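Local coordinates for protein 6-phosphogluconolactonase (Leishmania braziliensis, PDB 3CSS) that probably hydrolyses 6-phosphogluconolactone to 6-phosphogluconate, the second step in the oxidative stage of the pentose phosphate pathway, at residues A[41-46]-A[71-76]; A[186-191]-A[200-205]. All coordinates share one frame; numbering follows the deposited sequence.

Contact 1 (A[41-46]-A[71-76]); sequences LALSGG and FILGDE
Leu43 and Leu41 both lean on the ring of Phe71, and this apolar trio forms the dense part of the contact. Leu43 reaches the ring at its edge, CD2 lying near the ring plane 3.8 Å from Phe71 CD1. Leu41 runs alongside, its CG anti to the backbone N (chi1 178°), and brings CD2 to 3.7 Å from Phe71 CE1. Helix 87-96 closes over the same face of the sheet, with Leu96 meeting both Leu43 and Phe71. On the other face Ala42 CB rests 3.7 Å from Ile72 CG1, and both side chains touch Leu204 of strand 201-204.

The backbones pair in parallel register, Leu41 beside Phe71 through Leu43 beside Leu73, as adjacent strands of the central sheet in this family's Rossmann-like fold; the intervening chain, largely helical, makes the crossover that parallel pairing demands. Leu43 N donates almost straight to Ile72 O (2.8 Å, 172° at the hydrogen), while Ile72 N and Gly74 N donate hydrogen bonds to Leu41 O and Leu43 O.

Past Leu43 the two chains part, and direct contact gives way to water. One molecule bridges the gap, accepting from Gly45 N at 2.8 Å and donating to Asp75 OD1 at 2.7 Å; the direct Gly45 N to Asp75 OD1 separation is 4.4 Å. The other carboxylate oxygen, Asp75 OD2, hydrogen-bonds Ser171 OG, so both oxygens of this buried group have partners. Gly45 and Gly46 are partly exposed, and Gly46 N turns to Asn87 OD1 instead of the facing strand.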
loop_
_atom_site.group_PDB
_atom_site.type_symbol
_atom_site.label_atom_id
_atom_site.label_comp_id
_atom_site.label_asym_id
_atom_site.label_seq_id
_atom_site.Cartn_x
_atom_site.Cartn_y
_atom_site.Cartn_z
ATOM N N LEU A 41 -2.808 -3.733 -9.072
ATOM C CA LEU A 41 -2.421 -2.485 -8.387
ATOM C C LEU A 41 -2.945 -2.526 -6.956
ATOM O O LEU A 41 -4.147 -2.678 -6.759
ATOM C CB LEU A 41 -3.005 -1.270 -9.134
ATOM C CG LEU A 41 -2.770 0.148 -8.570
ATOM C CD1 LEU A 41 -1.292 0.448 -8.467
ATOM C CD2 LEU A 41 -3.516 1.222 -9.411
ATOM N N ALA A 42 -2.054 -2.370 -5.976
ATOM C CA ALA A 42 -2.455 -2.238 -4.582
ATOM C C ALA A 42 -2.475 -0.761 -4.220
ATOM O O ALA A 42 -1.432 -0.064 -4.257
ATOM C CB ALA A 42 -1.498 -2.990 -3.654
ATOM N N LEU A 43 -3.658 -0.295 -3.864
ATOM C CA LEU A 43 -3.902 1.090 -3.526
ATOM C C LEU A 43 -3.448 1.403 -2.136
ATOM O O LEU A 43 -3.581 0.565 -1.221
ATOM C CB LEU A 43 -5.402 1.373 -3.618
ATOM C CG LEU A 43 -6.032 1.187 -4.983
ATOM C CD1 LEU A 43 -7.520 1.402 -4.862
ATOM C CD2 LEU A 43 -5.384 2.102 -6.023
ATOM N N SER A 44 -2.858 2.590 -1.965
ATOM C CA SER A 44 -2.567 3.135 -0.643
ATOM C C SER A 44 -3.687 4.045 -0.171
ATOM O O SER A 44 -4.572 4.434 -0.923
ATOM C CB SER A 44 -1.260 3.904 -0.641
ATOM O OG SER A 44 -1.331 4.899 -1.635
ATOM N N GLY A 45 -3.636 4.381 1.103
ATOM C CA GLY A 45 -4.671 5.161 1.706
ATOM C C GLY A 45 -4.152 6.430 2.323
ATOM O O GLY A 45 -3.158 7.011 1.877
ATOM N N GLY A 46 -4.818 6.847 3.396
ATOM C CA GLY A 46 -4.554 8.168 3.933
ATOM C C GLY A 46 -5.069 9.139 2.891
ATOM O O GLY A 46 -6.048 8.817 2.206
ATOM N N PHE A 71 -7.663 -3.991 -8.947
ATOM C CA PHE A 71 -7.415 -3.159 -7.766
ATOM C C PHE A 71 -7.605 -3.962 -6.478
ATOM O O PHE A 71 -8.607 -4.687 -6.306
ATOM C CB PHE A 71 -8.382 -1.972 -7.702
ATOM C CG PHE A 71 -8.213 -0.967 -8.796
ATOM C CD1 PHE A 71 -7.391 0.128 -8.612
ATOM C CD2 PHE A 71 -8.896 -1.101 -9.995
ATOM C CE1 PHE A 71 -7.231 1.083 -9.598
ATOM C CE2 PHE A 71 -8.742 -0.150 -11.006
ATOM C CZ PHE A 71 -7.905 0.948 -10.802
ATOM N N ILE A 72 -6.664 -3.789 -5.565
ATOM C CA ILE A 72 -6.771 -4.273 -4.199
ATOM C C ILE A 72 -6.367 -3.148 -3.258
ATOM O O ILE A 72 -5.655 -2.226 -3.649
ATOM C CB ILE A 72 -5.913 -5.542 -3.935
ATOM C CG1 ILE A 72 -4.409 -5.223 -3.825
ATOM C CG2 ILE A 72 -6.163 -6.623 -5.056
ATOM C CD1 ILE A 72 -3.553 -6.459 -3.425
ATOM N N LEU A 73 -6.845 -3.223 -2.022
ATOM C CA LEU A 73 -6.403 -2.285 -0.995
ATOM C C LEU A 73 -5.176 -2.891 -0.307
ATOM O O LEU A 73 -5.214 -3.997 0.239
ATOM C CB LEU A 73 -7.507 -2.024 0.033
ATOM C CG LEU A 73 -8.757 -1.283 -0.440
ATOM C CD1 LEU A 73 -9.818 -1.366 0.660
ATOM C CD2 LEU A 73 -8.448 0.163 -0.791
ATOM N N GLY A 74 -4.062 -2.173 -0.354
ATOM C CA GLY A 74 -2.849 -2.618 0.335
ATOM C C GLY A 74 -2.911 -2.611 1.864
ATOM O O GLY A 74 -2.198 -3.361 2.514
ATOM N N ASP A 75 -3.769 -1.767 2.419
ATOM C CA ASP A 75 -4.117 -1.808 3.818
ATOM C C ASP A 75 -5.440 -1.117 4.008
ATOM O O ASP A 75 -5.899 -0.368 3.137
ATOM C CB ASP A 75 -3.041 -1.186 4.711
ATOM C CG ASP A 75 -2.995 0.341 4.636
ATOM O OD1 ASP A 75 -2.642 0.898 3.564
ATOM O OD2 ASP A 75 -3.249 0.988 5.677
ATOM N N GLU A 76 -6.063 -1.378 5.142
ATOM C CA GLU A 76 -7.384 -0.806 5.391
ATOM C C GLU A 76 -7.660 -0.634 6.868
ATOM O O GLU A 76 -7.259 -1.447 7.702
ATOM C CB GLU A 76 -8.471 -1.639 4.695
ATOM C CG GLU A 76 -9.913 -1.168 4.904
ATOM C CD GLU A 76 -10.187 0.239 4.367
ATOM O OE1 GLU A 76 -9.506 1.192 4.804
ATOM O OE2 GLU A 76 -11.129 0.395 3.545
HETATM O O HOH W 1 -2.066 3.502 3.184
#

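Contact 2 (A[186-191]-A[200-205]); sequences VSVSFP and WRVTLS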
loop_
_atom_site.group_PDB
_atom_site.type_symbol
_atom_site.label_atom_id
_atom_site.label_comp_id
_atom_site.label_asym_id
_atom_site.label_seq_id
_atom_site.Cartn_x
_atom_site.Cartn_y
_atom_site.Cartn_z
ATOM N N VAL A 186 -1.842 -11.487 4.529
ATOM C CA VAL A 186 -2.468 -10.326 5.156
ATOM C C VAL A 186 -2.265 -10.427 6.662
ATOM O O VAL A 186 -2.581 -11.457 7.279
ATOM C CB VAL A 186 -4.000 -10.245 4.847
ATOM C CG1 VAL A 186 -4.610 -8.993 5.428
ATOM C CG2 VAL A 186 -4.256 -10.329 3.364
ATOM N N SER A 187 -1.721 -9.366 7.249
ATOM C CA SER A 187 -1.475 -9.320 8.679
ATOM C C SER A 187 -2.320 -8.201 9.299
ATOM O O SER A 187 -3.186 -7.624 8.639
ATOM C CB SER A 187 0.010 -9.087 8.928
ATOM O OG SER A 187 0.363 -9.283 10.291
ATOM N N VAL A 188 -2.068 -7.919 10.571
ATOM C CA VAL A 188 -2.893 -7.022 11.356
ATOM C C VAL A 188 -2.045 -6.076 12.205
ATOM O O VAL A 188 -0.894 -6.374 12.536
ATOM C CB VAL A 188 -3.839 -7.841 12.269
ATOM C CG1 VAL A 188 -4.722 -8.740 11.404
ATOM C CG2 VAL A 188 -3.065 -8.657 13.300
ATOM N N SER A 189 -2.631 -4.950 12.584
ATOM C CA SER A 189 -1.952 -3.997 13.441
ATOM C C SER A 189 -2.922 -3.004 14.019
ATOM O O SER A 189 -3.999 -2.804 13.472
ATOM C CB SER A 189 -0.949 -3.204 12.623
ATOM O OG SER A 189 -1.642 -2.465 11.636
ATOM N N PHE A 190 -2.500 -2.380 15.109
ATOM C CA PHE A 190 -3.127 -1.166 15.625
ATOM C C PHE A 190 -2.111 -0.024 15.415
ATOM O O PHE A 190 -0.885 -0.231 15.520
ATOM C CB PHE A 190 -3.478 -1.320 17.120
ATOM C CG PHE A 190 -4.502 -0.330 17.602
ATOM C CD1 PHE A 190 -5.853 -0.589 17.405
ATOM C CD2 PHE A 190 -4.123 0.861 18.217
ATOM C CE1 PHE A 190 -6.817 0.302 17.818
ATOM C CE2 PHE A 190 -5.075 1.772 18.636
ATOM C CZ PHE A 190 -6.440 1.480 18.452
ATOM N N PRO A 191 -2.597 1.178 15.083
ATOM C CA PRO A 191 -1.649 2.264 14.870
ATOM C C PRO A 191 -0.765 2.580 16.065
ATOM O O PRO A 191 -1.121 2.317 17.218
ATOM C CB PRO A 191 -2.527 3.479 14.523
ATOM C CG PRO A 191 -3.891 3.106 14.960
ATOM C CD PRO A 191 -3.984 1.611 14.848
ATOM N N TRP A 200 -8.220 -0.789 14.514
ATOM C CA TRP A 200 -7.467 -1.933 14.005
ATOM C C TRP A 200 -7.400 -1.914 12.487
ATOM O O TRP A 200 -8.285 -1.349 11.805
ATOM C CB TRP A 200 -8.024 -3.279 14.523
ATOM C CG TRP A 200 -7.478 -3.627 15.860
ATOM C CD1 TRP A 200 -7.979 -3.262 17.073
ATOM C CD2 TRP A 200 -6.293 -4.388 16.127
ATOM N NE1 TRP A 200 -7.183 -3.748 18.077
ATOM C CE2 TRP A 200 -6.130 -4.431 17.522
ATOM C CE3 TRP A 200 -5.353 -5.040 15.317
ATOM C CZ2 TRP A 200 -5.059 -5.084 18.128
ATOM C CZ3 TRP A 200 -4.293 -5.684 15.915
ATOM C CH2 TRP A 200 -4.159 -5.714 17.308
ATOM N N ARG A 201 -6.320 -2.506 11.985
ATOM C CA ARG A 201 -5.997 -2.546 10.566
ATOM C C ARG A 201 -5.759 -3.962 10.054
ATOM O O ARG A 201 -5.350 -4.867 10.796
ATOM C CB ARG A 201 -4.717 -1.724 10.247
ATOM C CG ARG A 201 -4.595 -0.385 10.961
ATOM C CD ARG A 201 -5.670 0.585 10.534
ATOM N NE ARG A 201 -5.530 1.905 11.150
ATOM C CZ ARG A 201 -4.763 2.880 10.668
ATOM N NH1 ARG A 201 -4.066 2.713 9.561
ATOM N NH2 ARG A 201 -4.698 4.044 11.303
ATOM N N VAL A 202 -5.977 -4.126 8.756
ATOM C CA VAL A 202 -5.370 -5.215 8.021
ATOM C C VAL A 202 -4.398 -4.607 7.016
ATOM O O VAL A 202 -4.579 -3.460 6.564
ATOM C CB VAL A 202 -6.396 -6.123 7.324
ATOM C CG1 VAL A 202 -7.259 -6.830 8.373
ATOM C CG2 VAL A 202 -7.257 -5.348 6.389
ATOM N N THR A 203 -3.360 -5.373 6.701
ATOM C CA THR A 203 -2.314 -4.912 5.796
ATOM C C THR A 203 -1.731 -6.077 5.001
ATOM O O THR A 203 -1.613 -7.181 5.513
ATOM C CB THR A 203 -1.171 -4.178 6.584
ATOM O OG1 THR A 203 -0.253 -3.588 5.657
ATOM C CG2 THR A 203 -0.449 -5.111 7.559
ATOM N N LEU A 204 -1.380 -5.818 3.747
ATOM C CA LEU A 204 -0.447 -6.677 3.057
ATOM C C LEU A 204 0.809 -6.778 3.923
ATOM O O LEU A 204 1.214 -5.804 4.580
ATOM C CB LEU A 204 -0.125 -6.135 1.670
ATOM C CG LEU A 204 -1.267 -6.092 0.654
ATOM C CD1 LEU A 204 -0.792 -5.526 -0.685
ATOM C CD2 LEU A 204 -1.952 -7.476 0.506
ATOM N N SER A 205 1.406 -7.969 3.941
ATOM C CA SER A 205 2.586 -8.213 4.749
ATOM C C SER A 205 3.840 -7.714 4.061
ATOM O O SER A 205 3.834 -7.429 2.874
ATOM C CB SER A 205 2.715 -9.715 5.018
ATOM O OG SER A 205 2.915 -10.408 3.789
#
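Phe190 presents its edge to the indole face of Trp200 at the loop end of a beta hairpin, where the chain leaves strand 186-189 and returns to the antiparallel strand 201-204. The pair is T-shaped: the phenyl and five-membered rings are inclined at 65° with centroids 4.9 Å apart. CG anti to the backbone N (chi1 -161°) swings the phenyl edge against the indole, Phe190 CD1 coming within 3.4 Å of Trp200 CD1. Phe190 CB lies over the six-membered ring, a CH-pi contact 4.1 Å from the centroid. Trp200 is held from outside as well, NE1 bonding to Asp118 O.

Next along, Val188 crosses the indole obliquely, CG2 directed at CZ3, and Val186 meets Val202 on the same face of the sheet, where helix 123-140 packs against Val186 and Val188. The opposite face carries Ser187, Ser189, Arg201 and Thr203. There Ser189 OG lies against the aliphatic base of Arg201, 3.5 Å from its CB, while bonding Ser171 O. The Arg201 chain bends at chi2 (-65°) and crosses Pro191 at about a right angle, with NH2 close to the proline CG; NE, NH1 and NH2 bond Val199 O, Ser171 OG and Pro197 O.

Two hydrogen-bonded pairs, Ser187 with Thr203 and Ser189 with Arg201, join the backbones. In each, one bond meets the carbonyl nearly head-on and the other comes from above its plane; the Ser189 N to Arg201 O bond is the longest of the four, at 3.3 Å. Thr203 OG1 donates to Leu204 O at 2.9 Å and also bonds Ser171 N.

Contact 1 precedes contact 2 along the chain, and their centres lie about 12 Å apart in one mixed sheet. Strands 39-43 and 69-77 belong to its parallel part; the hairpin 186-189/201-204 extends it antiparallel, with 186-189 outermost. The seam is strand 69-77 against 201-204, where Gly74 O and Leu204 N, 2.9 Å apart, and Glu76 N and Val202 O probably hydrogen-bond. Contact 1 is nearer the centre of the chain. The Ser171 hydroxyl is a partner the two contacts share, while Tyr133 of helix 123-140 bonds Leu73 O and touches Val186. The hairpin thus continues the parallel core as a single sheet.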